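Local coordinates for protein apical membrane antigen 1 (Babesia divergens, PDB 4APM) that probably takes part in host-cell invasion as a surface antigen of the parasite's moving junction, here represented by the three domains of its ectodomain, at residues F359-R372 with E385-C397. Numbering follows the deposited sequence.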
ATOM      1  N   PHE A 359      -8.419   3.768  14.109  1.00 38.31           N
ATOM      2  CA  PHE A 359      -7.485   3.121  15.060  1.00 37.50           C
ATOM      3  C   PHE A 359      -8.215   1.984  15.805  1.00 42.76           C
ATOM      4  O   PHE A 359      -9.413   2.103  16.078  1.00 44.01           O
ATOM      5  CB  PHE A 359      -6.927   4.162  16.060  1.00 33.30           C
ATOM      6  CG  PHE A 359      -5.813   3.631  16.926  1.00 29.15           C
ATOM      7  CD1 PHE A 359      -6.091   2.802  17.988  1.00 30.93           C
ATOM      8  CD2 PHE A 359      -4.491   3.870  16.600  1.00 29.97           C
ATOM      9  CE1 PHE A 359      -5.079   2.249  18.738  1.00 32.10           C
ATOM     10  CE2 PHE A 359      -3.465   3.316  17.338  1.00 33.09           C
ATOM     11  CZ  PHE A 359      -3.760   2.510  18.422  1.00 35.09           C
ATOM     12  N   PRO A 360      -7.531   0.842  16.061  1.00 44.17           N
ATOM     13  CA  PRO A 360      -8.293  -0.233  16.715  1.00 42.79           C
ATOM     14  C   PRO A 360      -8.347  -0.072  18.245  1.00 43.09           C
ATOM     15  O   PRO A 360      -7.484  -0.580  18.964  1.00 38.40           O
ATOM     16  CB  PRO A 360      -7.534  -1.503  16.306  1.00 40.87           C
ATOM     17  CG  PRO A 360      -6.134  -1.050  16.081  1.00 38.73           C
ATOM     18  CD  PRO A 360      -6.213   0.375  15.583  1.00 40.96           C
ATOM     19  N   CYS A 361      -9.378   0.631  18.715  1.00 43.91           N
ATOM     20  CA  CYS A 361      -9.495   1.060  20.115  1.00 42.97           C
ATOM     21  C   CYS A 361      -9.345  -0.061  21.108  1.00 43.58           C
ATOM     22  O   CYS A 361      -8.906   0.161  22.233  1.00 45.35           O
ATOM     23  CB  CYS A 361     -10.832   1.742  20.335  1.00 41.93           C
ATOM     24  SG  CYS A 361     -11.219   2.868  18.997  1.00 49.41           S
ATOM     25  N   ASP A 362      -9.690  -1.273  20.698  1.00 43.79           N
ATOM     26  CA  ASP A 362      -9.647  -2.402  21.617  1.00 46.65           C
ATOM     27  C   ASP A 362      -8.240  -2.929  21.913  1.00 47.09           C
ATOM     28  O   ASP A 362      -8.076  -3.760  22.794  1.00 52.70           O
ATOM     29  CB  ASP A 362     -10.542  -3.542  21.121  1.00 51.65           C
ATOM     30  CG  ASP A 362     -10.196  -3.982  19.708  0.60 52.13           C
ATOM     31  OD1 ASP A 362      -9.974  -3.106  18.842  0.60 51.75           O
ATOM     32  OD2 ASP A 362     -10.165  -5.205  19.461  0.60 55.76           O
ATOM     33  N   ILE A 363      -7.232  -2.495  21.161  1.00 47.79           N
ATOM     34  CA  ILE A 363      -5.858  -3.004  21.379  1.00 44.34           C
ATOM     35  C   ILE A 363      -5.023  -1.942  22.103  1.00 44.52           C
ATOM     36  O   ILE A 363      -4.737  -0.877  21.554  1.00 45.73           O
ATOM     37  CB  ILE A 363      -5.182  -3.441  20.053  1.00 44.29           C
ATOM     38  CG1 ILE A 363      -5.948  -4.598  19.402  1.00 47.00           C
ATOM     39  CG2 ILE A 363      -3.732  -3.854  20.274  1.00 42.66           C
ATOM     40  CD1 ILE A 363      -5.610  -4.806  17.933  1.00 44.58           C
ATOM     41  N   VAL A 364      -4.705  -2.200  23.366  1.00 49.34           N
ATOM     42  CA  VAL A 364      -4.295  -1.127  24.277  1.00 46.56           C
ATOM     43  C   VAL A 364      -2.852  -1.335  24.736  1.00 46.95           C
ATOM     44  O   VAL A 364      -2.497  -2.405  25.220  1.00 50.28           O
ATOM     45  CB  VAL A 364      -5.262  -0.985  25.490  1.00 49.12           C
ATOM     46  CG1 VAL A 364      -4.885   0.216  26.348  1.00 50.36           C
ATOM     47  CG2 VAL A 364      -6.705  -0.841  25.021  1.00 47.01           C
ATOM     48  N   THR A 365      -2.014  -0.328  24.502  1.00 43.28           N
ATOM     49  CA  THR A 365      -0.595  -0.356  24.881  1.00 44.27           C
ATOM     50  C   THR A 365      -0.127   1.091  25.090  1.00 41.80           C
ATOM     51  O   THR A 365      -0.764   2.019  24.621  1.00 42.64           O
ATOM     52  CB  THR A 365       0.299  -1.001  23.783  1.00 49.08           C
ATOM     53  OG1 THR A 365       0.100  -0.324  22.534  1.00 46.47           O
ATOM     54  CG2 THR A 365      -0.011  -2.485  23.615  1.00 48.36           C
ATOM     55  N   ASN A 366       0.978   1.277  25.801  1.00 44.09           N
ATOM     56  CA  ASN A 366       1.602   2.593  25.900  1.00 45.34           C
ATOM     57  C   ASN A 366       2.520   2.916  24.681  1.00 42.36           C
ATOM     58  O   ASN A 366       3.363   2.099  24.298  1.00 36.70           O
ATOM     59  CB  ASN A 366       2.388   2.700  27.221  1.00 46.88           C
ATOM     60  CG  ASN A 366       3.123   4.024  27.357  1.00 45.68           C
ATOM     61  OD1 ASN A 366       2.502   5.068  27.564  1.00 42.26           O
ATOM     62  ND2 ASN A 366       4.442   3.996  27.161  1.00 44.40           N
ATOM     63  N   GLY A 367       2.350   4.096  24.084  1.00 38.89           N
ATOM     64  CA  GLY A 367       3.138   4.461  22.904  1.00 39.44           C
ATOM     65  C   GLY A 367       3.999   5.703  23.072  1.00 43.77           C
ATOM     66  O   GLY A 367       3.588   6.665  23.736  1.00 46.82           O
ATOM     67  N   TYR A 368       5.193   5.690  22.473  1.00 40.81           N
ATOM     68  CA  TYR A 368       5.953   6.926  22.257  1.00 41.10           C
ATOM     69  C   TYR A 368       5.701   7.474  20.871  1.00 42.37           C
ATOM     70  O   TYR A 368       5.916   6.769  19.890  1.00 41.26           O
ATOM     71  CB  TYR A 368       7.446   6.692  22.465  1.00 43.40           C
ATOM     72  CG  TYR A 368       7.773   6.329  23.881  1.00 47.18           C
ATOM     73  CD1 TYR A 368       7.404   5.086  24.400  1.00 47.91           C
ATOM     74  CD2 TYR A 368       8.343   7.265  24.747  1.00 49.86           C
ATOM     75  CE1 TYR A 368       7.646   4.761  25.724  1.00 51.31           C
ATOM     76  CE2 TYR A 368       8.609   6.944  26.066  1.00 53.65           C
ATOM     77  CZ  TYR A 368       8.256   5.689  26.551  1.00 56.73           C
ATOM     78  OH  TYR A 368       8.495   5.366  27.868  1.00 57.46           O
ATOM     79  N   ILE A 369       5.214   8.715  20.787  1.00 40.17           N
ATOM     80  CA  ILE A 369       4.952   9.345  19.491  1.00 40.96           C
ATOM     81  C   ILE A 369       6.222   9.685  18.681  1.00 46.41           C
ATOM     82  O   ILE A 369       6.203   9.640  17.448  1.00 44.14           O
ATOM     83  CB  ILE A 369       4.052  10.601  19.603  1.00 44.15           C
ATOM     84  CG1 ILE A 369       4.723  11.697  20.427  1.00 43.80           C
ATOM     85  CG2 ILE A 369       2.670  10.246  20.136  1.00 40.26           C
ATOM     86  CD1 ILE A 369       4.054  13.048  20.294  1.00 45.23           C
ATOM     87  N   GLU A 370       7.303  10.054  19.370  1.00 45.88           N
ATOM     88  CA  GLU A 370       8.550  10.451  18.705  1.00 47.06           C
ATOM     89  C   GLU A 370       9.492   9.266  18.610  1.00 45.95           C
ATOM     90  O   GLU A 370       9.667   8.526  19.574  1.00 41.43           O
ATOM     91  CB  GLU A 370       9.259  11.586  19.465  1.00 52.93           C
ATOM     92  CG  GLU A 370       8.777  12.994  19.158  1.00 52.31           C
ATOM     93  CD  GLU A 370       9.156  13.457  17.764  1.00 66.68           C
ATOM     94  OE1 GLU A 370      10.363  13.434  17.425  1.00 67.28           O
ATOM     95  OE2 GLU A 370       8.243  13.850  17.003  1.00 74.23           O
ATOM     96  N   PRO A 371      10.138   9.104  17.448  1.00 47.98           N
ATOM     97  CA  PRO A 371      11.224   8.149  17.261  1.00 49.76           C
ATOM     98  C   PRO A 371      12.363   8.331  18.256  1.00 55.20           C
ATOM     99  O   PRO A 371      12.421   9.325  18.970  1.00 62.90           O
ATOM    100  CB  PRO A 371      11.724   8.478  15.857  1.00 49.50           C
ATOM    101  CG  PRO A 371      10.527   9.018  15.153  1.00 47.77           C
ATOM    102  CD  PRO A 371       9.800   9.808  16.199  1.00 45.63           C
ATOM    103  N   ARG A 372      13.305   7.405  18.255  1.00 61.25           N
ATOM    104  CA  ARG A 372      14.592   7.655  18.892  1.00 59.63           C
ATOM    105  C   ARG A 372      15.749   7.290  17.945  1.00 54.92           C
ATOM    106  O   ARG A 372      16.361   6.224  18.083  1.00 57.50           O
ATOM    107  CB  ARG A 372      14.690   6.886  20.215  1.00 60.36           C
ATOM    108  CG  ARG A 372      13.350   6.472  20.797  1.00 65.51           C
ATOM    109  CD  ARG A 372      13.310   6.719  22.294  1.00 76.47           C
ATOM    110  NE  ARG A 372      12.722   5.598  23.015  1.00 79.15           N
ATOM    111  CZ  ARG A 372      12.540   5.573  24.330  1.00 83.66           C
ATOM    112  NH1 ARG A 372      12.909   6.610  25.068  1.00 87.42           N
ATOM    113  NH2 ARG A 372      11.997   4.509  24.910  1.00 83.07           N
ATOM    114  N   GLU A 385       9.834  12.984  26.617  1.00 56.45           N
ATOM    115  CA  GLU A 385       9.277  12.064  25.631  1.00 54.97           C
ATOM    116  C   GLU A 385       7.791  11.812  25.863  1.00 49.85           C
ATOM    117  O   GLU A 385       7.420  10.983  26.680  1.00 55.66           O
ATOM    118  CB  GLU A 385      10.036  10.742  25.653  1.00 51.34           C
ATOM    119  CG  GLU A 385      11.443  10.813  25.085  1.00 54.75           C
ATOM    120  CD  GLU A 385      12.077   9.441  25.008  1.00 63.25           C
ATOM    121  OE1 GLU A 385      11.411   8.468  25.413  1.00 66.54           O
ATOM    122  OE2 GLU A 385      13.235   9.323  24.551  1.00 67.84           O
ATOM    123  N   VAL A 386       6.951  12.540  25.139  1.00 41.66           N
ATOM    124  CA  VAL A 386       5.519  12.305  25.125  1.00 42.88           C
ATOM    125  C   VAL A 386       5.135  10.837  24.881  1.00 47.95           C
ATOM    126  O   VAL A 386       5.604  10.204  23.922  1.00 47.92           O
ATOM    127  CB  VAL A 386       4.860  13.205  24.080  1.00 40.49           C
ATOM    128  CG1 VAL A 386       3.354  13.032  24.088  1.00 42.44           C
ATOM    129  CG2 VAL A 386       5.252  14.658  24.337  1.00 36.86           C
ATOM    130  N   THR A 387       4.317  10.293  25.779  1.00 45.81           N
ATOM    131  CA  THR A 387       3.701   8.980  25.590  1.00 41.39           C
ATOM    132  C   THR A 387       2.198   9.146  25.390  1.00 43.16           C
ATOM    133  O   THR A 387       1.630  10.159  25.803  1.00 42.39           O
ATOM    134  CB  THR A 387       3.954   8.058  26.784  1.00 43.55           C
ATOM    135  OG1 THR A 387       3.820   8.802  28.002  1.00 49.36           O
ATOM    136  CG2 THR A 387       5.337   7.454  26.710  1.00 40.42           C
ATOM    137  N   THR A 388       1.573   8.212  24.667  1.00 42.19           N
ATOM    138  CA  THR A 388       0.105   8.177  24.563  1.00 39.29           C
ATOM    139  C   THR A 388      -0.431   6.776  24.867  1.00 42.27           C
ATOM    140  O   THR A 388       0.316   5.790  24.836  1.00 42.95           O
ATOM    141  CB  THR A 388      -0.432   8.606  23.172  1.00 42.23           C
ATOM    142  OG1 THR A 388      -0.106   7.611  22.196  1.00 45.94           O
ATOM    143  CG2 THR A 388       0.103   9.960  22.730  1.00 36.89           C
ATOM    144  N   ALA A 389      -1.735   6.696  25.129  1.00 42.11           N
ATOM    145  CA  ALA A 389      -2.399   5.429  25.448  1.00 45.73           C
ATOM    146  C   ALA A 389      -3.914   5.615  25.435  1.00 41.90           C
ATOM    147  O   ALA A 389      -4.403   6.721  25.626  1.00 48.73           O
ATOM    148  CB  ALA A 389      -1.930   4.903  26.801  1.00 44.63           C
ATOM    149  N   LEU A 390      -4.648   4.544  25.146  1.00 46.45           N
ATOM    150  CA  LEU A 390      -6.122   4.580  25.093  1.00 46.71           C
ATOM    151  C   LEU A 390      -6.776   4.533  26.491  1.00 44.32           C
ATOM    152  O   LEU A 390      -7.977   4.739  26.621  1.00 44.14           O
ATOM    153  CB  LEU A 390      -6.624   3.393  24.275  1.00 50.90           C
ATOM    154  CG  LEU A 390      -7.182   3.581  22.863  1.00 51.79           C
ATOM    155  CD1 LEU A 390      -7.021   4.997  22.357  1.00 52.77           C
ATOM    156  CD2 LEU A 390      -6.535   2.575  21.929  1.00 45.88           C
ATOM    157  N   SER A 391      -5.982   4.202  27.511  1.00 46.02           N
ATOM    158  CA  SER A 391      -6.441   4.160  28.900  1.00 51.77           C
ATOM    159  C   SER A 391      -5.428   4.824  29.837  1.00 56.95           C
ATOM    160  O   SER A 391      -4.208   4.785  29.582  1.00 60.30           O
ATOM    161  CB  SER A 391      -6.660   2.716  29.340  1.00 46.88           C
ATOM    162  OG  SER A 391      -5.428   2.132  29.711  1.00 49.56           O
ATOM    163  N   ARG A 392      -5.935   5.392  30.938  1.00 57.65           N
ATOM    164  CA  ARG A 392      -5.106   6.063  31.954  1.00 52.33           C
ATOM    165  C   ARG A 392      -4.194   5.062  32.667  1.00 49.09           C
ATOM    166  O   ARG A 392      -3.039   5.360  32.998  1.00 46.78           O
ATOM    167  CB  ARG A 392      -6.007   6.783  32.969  1.00 55.95           C
ATOM    168  CG  ARG A 392      -5.424   8.062  33.568  1.00 61.97           C
ATOM    169  CD  ARG A 392      -6.540   9.003  34.039  1.00 69.77           C
ATOM    170  NE  ARG A 392      -6.171  10.426  33.952  1.00 66.72           N
ATOM    171  CZ  ARG A 392      -6.989  11.388  33.519  1.00 69.92           C
ATOM    172  NH1 ARG A 392      -8.215  11.088  33.116  1.00 64.18           N
ATOM    173  NH2 ARG A 392      -6.576  12.651  33.462  1.00 69.32           N
ATOM    174  N   GLU A 393      -4.712   3.859  32.877  1.00 50.21           N
ATOM    175  CA  GLU A 393      -3.960   2.799  33.533  1.00 57.98           C
ATOM    176  C   GLU A 393      -2.784   2.295  32.678  1.00 65.55           C
ATOM    177  O   GLU A 393      -1.705   1.991  33.211  1.00 61.83           O
ATOM    178  CB  GLU A 393      -4.894   1.637  33.910  1.00 67.08           C
ATOM    179  CG  GLU A 393      -6.052   1.409  32.936  1.00 72.11           C
ATOM    180  CD  GLU A 393      -7.373   2.047  33.377  1.00 69.88           C
ATOM    181  OE1 GLU A 393      -8.039   1.491  34.279  1.00 77.82           O
ATOM    182  OE2 GLU A 393      -7.779   3.070  32.785  1.00 64.28           O
ATOM    183  N   ALA A 394      -2.990   2.223  31.358  1.00 59.93           N
ATOM    184  CA  ALA A 394      -1.946   1.756  30.430  1.00 60.74           C
ATOM    185  C   ALA A 394      -0.856   2.808  30.173  1.00 55.56           C
ATOM    186  O   ALA A 394       0.321   2.472  30.008  1.00 49.05           O
ATOM    187  CB  ALA A 394      -2.564   1.297  29.118  1.00 61.01           C
ATOM    188  N   LEU A 395      -1.256   4.075  30.149  1.00 52.35           N
ATOM    189  CA  LEU A 395      -0.318   5.180  29.968  1.00 57.33           C
ATOM    190  C   LEU A 395       0.811   5.198  31.003  1.00 61.19           C
ATOM    191  O   LEU A 395       0.561   5.322  32.199  1.00 64.76           O
ATOM    192  CB  LEU A 395      -1.064   6.512  30.012  1.00 53.68           C
ATOM    193  CG  LEU A 395      -0.188   7.755  29.888  1.00 55.79           C
ATOM    194  CD1 LEU A 395       0.458   7.826  28.502  1.00 56.33           C
ATOM    195  CD2 LEU A 395      -1.032   8.991  30.159  1.00 55.14           C
ATOM    196  N   LYS A 396       2.051   5.098  30.534  1.00 57.68           N
ATOM    197  CA  LYS A 396       3.210   5.368  31.367  1.00 56.60           C
ATOM    198  C   LYS A 396       3.499   6.868  31.352  1.00 62.76           C
ATOM    199  O   LYS A 396       3.656   7.466  30.287  1.00 66.10           O
ATOM    200  CB  LYS A 396       4.415   4.545  30.899  1.00 61.08           C
ATOM    201  CG  LYS A 396       4.091   3.058  30.789  1.00 60.28           C
ATOM    202  CD  LYS A 396       5.309   2.160  30.591  1.00 60.54           C
ATOM    203  CE  LYS A 396       4.863   0.701  30.479  1.00 56.10           C
ATOM    204  NZ  LYS A 396       5.851  -0.293  30.997  1.00 60.02           N
ATOM    205  N   CYS A 397       3.453   7.486  32.532  1.00 62.81           N
ATOM    206  CA  CYS A 397       3.600   8.937  32.657  1.00 66.71           C
ATOM    207  C   CYS A 397       4.340   9.329  33.935  1.00 66.14           C
ATOM    208  O   CYS A 397       4.108   8.772  35.008  1.00 67.50           O
ATOM    209  CB  CYS A 397       2.232   9.635  32.600  1.00 64.89           C
ATOM    210  SG  CYS A 397       2.296  11.453  32.611  1.00 63.67           S
TER
HETATM  211  O   HOH W   1       7.727  10.552  22.230  1.00 41.28           O
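Gly367 and Thr388 form the hydrogen-bonded pair of a short antiparallel ladder, Gly367 N giving to Thr388 O (2.8 Å) and Thr388 N returning to Gly367 O (2.7 Å). Next to it, Tyr368 and Thr387 make a non-hydrogen-bonded pair whose side chains run side by side on one face of the sheet. CG2 of Thr387 sits over the centre of the Tyr368 ring, 3.4 Å from its centroid and 13° off the normal, a close CH-pi contact. With CG2 on the ring, Thr387 OG1 lies between backbone N and carbonyl carbon (chi1 41°) and donates to Lys396 O, tying the returning 391-397 loop back to strand 387-389. Asn366 meets this loop too: its CG, anti to the backbone N (chi1 177°), lets OD1 accept a hydrogen bond from Lys396 N (3.0 Å), the donor standing above the carbonyl plane, while ND2 bonds to Ser234 OG. Farther along, Leu390 CD2 presses obliquely on the Phe359 ring, 3.5 Å from CE1, and Val364 CG1 packs on Ala394 CB (3.8 Å).

The opposite end is looser and wetter. Ile369 packs its CD1 on Val386 CG1, but its N makes a weak bond to Val386 O (3.5 Å), and a water spans from that carbonyl to Glu370 N. Exposed Arg372 bends back, NH1 facing the Glu385 carboxylate in a salt bridge of doubtful geometry, NH1 and OE1 being modelled implausibly close; NH2 lies over the Tyr368 face opposite Thr387.

Away from the calcium site, this two-strand ladder is the middle of the mixed sheet, joining parallel strand 234-237 to the 400-416 hairpin, to which disulfides Cys361-Cys409 and Cys397-Cys415 also link both segments. Strand 335-339 packs against Phe359, Ile369, Thr388 and Leu390, helix 8-16 against Pro360 and Ile363.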